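Local coordinates for protein aminoglycoside 6-adenylyltransferase (Bacillus subtilis, PDB 2PBE) that adenylates streptomycin and streptidine at the 6-hydroxyl, using ATP or GTP, and thereby gives the bacterium resistance to streptomycin, at residues Val54-Leu64 with Gly87-Leu95. Sequence-based numbering, arbitrary orientation.
Sequences VESFKENDQWL and GNWFSYIIL
Tyr92 of strand 90-96 packs under Trp63 and Leu64, and Phe90 under the Lys58 chain, where Val54-Leu64, a short helix and turn, lies over the 70-74/90-96/101-108 side of this nucleotidyltransferase domain's mixed sheet. The arrangement illustrates how a connection between two strands packs across its own sheet: 54-64 links strand 45-51 to edge strand 70-74, and strand 90-96 lies beside the latter. Tyr92 is the main bump. Trp63 and Leu64 lie side by side against one side of its ring, where the indole points its edge at the phenol face in an offset edge-to-face pair, with planes at 80° and Trp63 CZ2 3.6 Å from Tyr92 CZ. Leu64 CD1 meets the ring obliquely, 3.8 Å from Tyr92 CE1, while its other branch, CD2, reaches Ile94 CD1. The indole is itself sandwiched between Phe57 and Leu64, and two weak bonds from NE1 to the carbonyl oxygens of Phe57 and Asn60 may help to fix its rotation. Phe90 presents a flat face instead, and Lys58 lies across it: bends at chi2 (-145°) and chi3 (-66°) bring CD over the ring centre, 3.3 Å from the centroid, as a CH-pi contact, and NZ continues to a salt bridge with Glu55. Asp61, salt-bridged through OD2 to Lys75, turns OD1 toward a water that is also hydrogen-bonded to Phe57 O and, at 2.7 Å, to Tyr92 OH.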
loop_
_atom_site.group_PDB
_atom_site.type_symbol
_atom_site.label_atom_id
_atom_site.label_comp_id
_atom_site.label_asym_id
_atom_site.label_seq_id
_atom_site.Cartn_x
_atom_site.Cartn_y
_atom_site.Cartn_z
ATOM N N VAL A 54 15.592 20.173 3.989
ATOM C CA VAL A 54 14.453 20.990 4.342
ATOM C C VAL A 54 14.493 22.353 3.632
ATOM O O VAL A 54 13.479 22.794 3.079
ATOM C CB VAL A 54 14.349 21.110 5.898
ATOM C CG1 VAL A 54 15.690 21.638 6.463
ATOM C CG2 VAL A 54 13.173 21.952 6.285
ATOM N N GLU A 55 15.667 22.999 3.614
ATOM C CA GLU A 55 15.834 24.311 2.963
ATOM C C GLU A 55 15.463 24.302 1.466
ATOM O O GLU A 55 15.048 25.335 0.903
ATOM C CB GLU A 55 17.278 24.795 3.119
ATOM C CG GLU A 55 17.694 25.100 4.558
ATOM C CD GLU A 55 16.766 26.124 5.239
ATOM O OE1 GLU A 55 16.189 25.786 6.300
ATOM O OE2 GLU A 55 16.613 27.262 4.722
ATOM N N SER A 56 15.629 23.136 0.839
ATOM C CA SER A 56 15.333 22.956 -0.580
ATOM C C SER A 56 13.887 23.326 -0.867
ATOM O O SER A 56 13.563 24.037 -1.829
ATOM C CB SER A 56 15.578 21.495 -0.969
ATOM O OG SER A 56 15.644 21.353 -2.373
ATOM N N PHE A 57 13.011 22.839 -0.009
ATOM C CA PHE A 57 11.598 23.101 -0.158
ATOM C C PHE A 57 11.307 24.559 0.111
ATOM O O PHE A 57 10.402 25.141 -0.470
ATOM C CB PHE A 57 10.819 22.208 0.798
ATOM C CG PHE A 57 10.839 20.761 0.411
ATOM C CD1 PHE A 57 9.931 20.270 -0.547
ATOM C CD2 PHE A 57 11.799 19.892 0.952
ATOM C CE1 PHE A 57 9.978 18.924 -0.978
ATOM C CE2 PHE A 57 11.867 18.537 0.535
ATOM C CZ PHE A 57 10.959 18.049 -0.435
ATOM N N LYS A 58 12.101 25.153 1.001
ATOM C CA LYS A 58 11.932 26.556 1.374
ATOM C C LYS A 58 12.359 27.575 0.323
ATOM O O LYS A 58 12.098 28.761 0.511
ATOM C CB LYS A 58 12.662 26.847 2.693
ATOM C CG LYS A 58 12.125 26.045 3.866
ATOM C CD LYS A 58 12.168 26.829 5.172
ATOM C CE LYS A 58 13.575 27.132 5.636
ATOM N NZ LYS A 58 13.623 28.106 6.774
ATOM N N GLU A 59 13.011 27.148 -0.760
ATOM C CA GLU A 59 13.432 28.082 -1.816
ATOM C C GLU A 59 12.251 28.994 -2.198
ATOM O O GLU A 59 12.390 30.222 -2.246
ATOM C CB GLU A 59 13.931 27.317 -3.054
ATOM C CG GLU A 59 15.369 27.648 -3.438
ATOM C CD GLU A 59 16.343 26.491 -3.208
ATOM O OE1 GLU A 59 16.424 25.587 -4.084
ATOM O OE2 GLU A 59 17.016 26.481 -2.147
ATOM N N ASN A 60 11.090 28.388 -2.461
ATOM C CA ASN A 60 9.871 29.134 -2.782
ATOM C C ASN A 60 8.649 28.228 -2.676
ATOM O O ASN A 60 8.776 27.068 -2.318
ATOM C CB ASN A 60 9.949 29.779 -4.176
ATOM C CG ASN A 60 9.998 28.764 -5.282
ATOM O OD1 ASN A 60 10.975 28.030 -5.432
ATOM N ND2 ASN A 60 8.934 28.720 -6.076
ATOM N N ASP A 61 7.469 28.751 -2.994
ATOM C CA ASP A 61 6.236 27.986 -2.851
ATOM C C ASP A 61 5.581 27.422 -4.107
ATOM O O ASP A 61 4.414 27.044 -4.064
ATOM C CB ASP A 61 5.208 28.827 -2.084
ATOM C CG ASP A 61 5.735 29.326 -0.746
ATOM O OD1 ASP A 61 6.599 28.646 -0.139
ATOM O OD2 ASP A 61 5.273 30.399 -0.294
ATOM N N GLN A 62 6.320 27.351 -5.209
ATOM C CA GLN A 62 5.783 26.837 -6.471
ATOM C C GLN A 62 5.411 25.350 -6.437
ATOM O O GLN A 62 4.351 24.955 -6.932
ATOM C CB GLN A 62 6.790 27.073 -7.606
ATOM C CG GLN A 62 6.671 28.416 -8.319
ATOM C CD GLN A 62 5.312 28.609 -8.974
ATOM O OE1 GLN A 62 4.896 27.818 -9.825
ATOM N NE2 GLN A 62 4.616 29.674 -8.584
ATOM N N TRP A 63 6.277 24.529 -5.847
ATOM C CA TRP A 63 6.028 23.095 -5.773
ATOM C C TRP A 63 4.685 22.753 -5.097
ATOM O O TRP A 63 4.162 21.644 -5.257
ATOM C CB TRP A 63 7.168 22.405 -5.036
ATOM C CG TRP A 63 7.305 22.876 -3.653
ATOM C CD1 TRP A 63 7.959 24.007 -3.232
ATOM C CD2 TRP A 63 6.745 22.268 -2.497
ATOM N NE1 TRP A 63 7.835 24.137 -1.866
ATOM C CE2 TRP A 63 7.098 23.085 -1.381
ATOM C CE3 TRP A 63 5.977 21.104 -2.281
ATOM C CZ2 TRP A 63 6.704 22.773 -0.052
ATOM C CZ3 TRP A 63 5.582 20.785 -0.958
ATOM C CH2 TRP A 63 5.951 21.627 0.141
ATOM N N LEU A 64 4.148 23.706 -4.338
ATOM C CA LEU A 64 2.886 23.528 -3.629
ATOM C C LEU A 64 1.670 23.591 -4.539
ATOM O O LEU A 64 0.611 23.085 -4.205
ATOM C CB LEU A 64 2.756 24.595 -2.546
ATOM C CG LEU A 64 3.591 24.450 -1.271
ATOM C CD1 LEU A 64 3.652 25.770 -0.544
ATOM C CD2 LEU A 64 2.991 23.390 -0.387
ATOM N N GLY A 87 11.223 23.742 16.361
ATOM C CA GLY A 87 12.522 23.147 16.102
ATOM C C GLY A 87 13.040 23.391 14.702
ATOM O O GLY A 87 13.104 24.530 14.250
ATOM N N ASN A 88 13.406 22.309 14.017
ATOM C CA ASN A 88 13.925 22.386 12.653
ATOM C C ASN A 88 12.863 22.039 11.643
ATOM O O ASN A 88 13.166 21.758 10.476
ATOM C CB ASN A 88 15.094 21.436 12.482
ATOM C CG ASN A 88 16.357 22.014 13.001
ATOM O OD1 ASN A 88 16.862 23.005 12.462
ATOM N ND2 ASN A 88 16.879 21.426 14.075
ATOM N N TRP A 89 11.619 22.036 12.109
ATOM C CA TRP A 89 10.517 21.726 11.232
ATOM C C TRP A 89 10.146 22.976 10.482
ATOM O O TRP A 89 10.611 24.079 10.782
ATOM C CB TRP A 89 9.271 21.321 11.998
ATOM C CG TRP A 89 9.257 20.068 12.854
ATOM C CD1 TRP A 89 8.135 19.551 13.442
ATOM C CD2 TRP A 89 10.349 19.243 13.282
ATOM N NE1 TRP A 89 8.447 18.474 14.213
ATOM C CE2 TRP A 89 9.792 18.248 14.144
ATOM C CE3 TRP A 89 11.738 19.236 13.039
ATOM C CZ2 TRP A 89 10.579 17.248 14.771
ATOM C CZ3 TRP A 89 12.534 18.246 13.662
ATOM C CH2 TRP A 89 11.940 17.258 14.527
ATOM N N PHE A 90 9.259 22.771 9.523
ATOM C CA PHE A 90 8.711 23.833 8.714
ATOM C C PHE A 90 7.414 23.224 8.219
ATOM O O PHE A 90 7.408 22.139 7.635
ATOM C CB PHE A 90 9.624 24.160 7.535
ATOM C CG PHE A 90 9.403 25.536 6.982
ATOM C CD1 PHE A 90 9.878 26.669 7.670
ATOM C CD2 PHE A 90 8.681 25.716 5.791
ATOM C CE1 PHE A 90 9.639 27.976 7.174
ATOM C CE2 PHE A 90 8.427 27.023 5.276
ATOM C CZ PHE A 90 8.910 28.158 5.975
ATOM N N SER A 91 6.310 23.905 8.471
ATOM C CA SER A 91 5.037 23.376 8.048
ATOM C C SER A 91 4.235 24.373 7.239
ATOM O O SER A 91 4.624 25.524 7.085
ATOM C CB SER A 91 4.256 22.945 9.269
ATOM O OG SER A 91 4.144 24.027 10.161
ATOM N N TYR A 92 3.102 23.911 6.732
ATOM C CA TYR A 92 2.212 24.722 5.930
ATOM C C TYR A 92 0.800 24.369 6.344
ATOM O O TYR A 92 0.510 23.203 6.591
ATOM C CB TYR A 92 2.376 24.377 4.454
ATOM C CG TYR A 92 3.788 24.503 3.924
ATOM C CD1 TYR A 92 4.216 25.702 3.293
ATOM C CD2 TYR A 92 4.716 23.431 4.040
ATOM C CE1 TYR A 92 5.538 25.832 2.780
ATOM C CE2 TYR A 92 6.054 23.545 3.543
ATOM C CZ TYR A 92 6.453 24.754 2.910
ATOM O OH TYR A 92 7.726 24.896 2.413
ATOM N N ILE A 93 -0.076 25.359 6.458
ATOM C CA ILE A 93 -1.460 25.050 6.782
ATOM C C ILE A 93 -2.166 25.606 5.566
ATOM O O ILE A 93 -2.081 26.812 5.297
ATOM C CB ILE A 93 -1.985 25.747 8.072
ATOM C CG1 ILE A 93 -1.399 25.079 9.317
ATOM C CG2 ILE A 93 -3.505 25.615 8.163
ATOM C CD1 ILE A 93 0.058 25.300 9.517
ATOM N N ILE A 94 -2.821 24.735 4.807
ATOM C CA ILE A 94 -3.511 25.156 3.602
ATOM C C ILE A 94 -5.010 24.922 3.674
ATOM O O ILE A 94 -5.471 23.884 4.170
ATOM C CB ILE A 94 -2.957 24.400 2.361
ATOM C CG1 ILE A 94 -1.444 24.560 2.288
ATOM C CG2 ILE A 94 -3.567 24.961 1.071
ATOM C CD1 ILE A 94 -0.784 23.648 1.262
ATOM N N LEU A 95 -5.757 25.899 3.173
ATOM C CA LEU A 95 -7.197 25.783 3.103
ATOM C C LEU A 95 -7.477 25.725 1.613
ATOM O O LEU A 95 -7.382 26.734 0.918
ATOM C CB LEU A 95 -7.892 26.993 3.733
ATOM C CG LEU A 95 -9.424 26.850 3.676
ATOM C CD1 LEU A 95 -9.868 25.679 4.513
ATOM C CD2 LEU A 95 -10.099 28.122 4.125
HETATM O O HOH W 1 8.261 26.698 0.515
#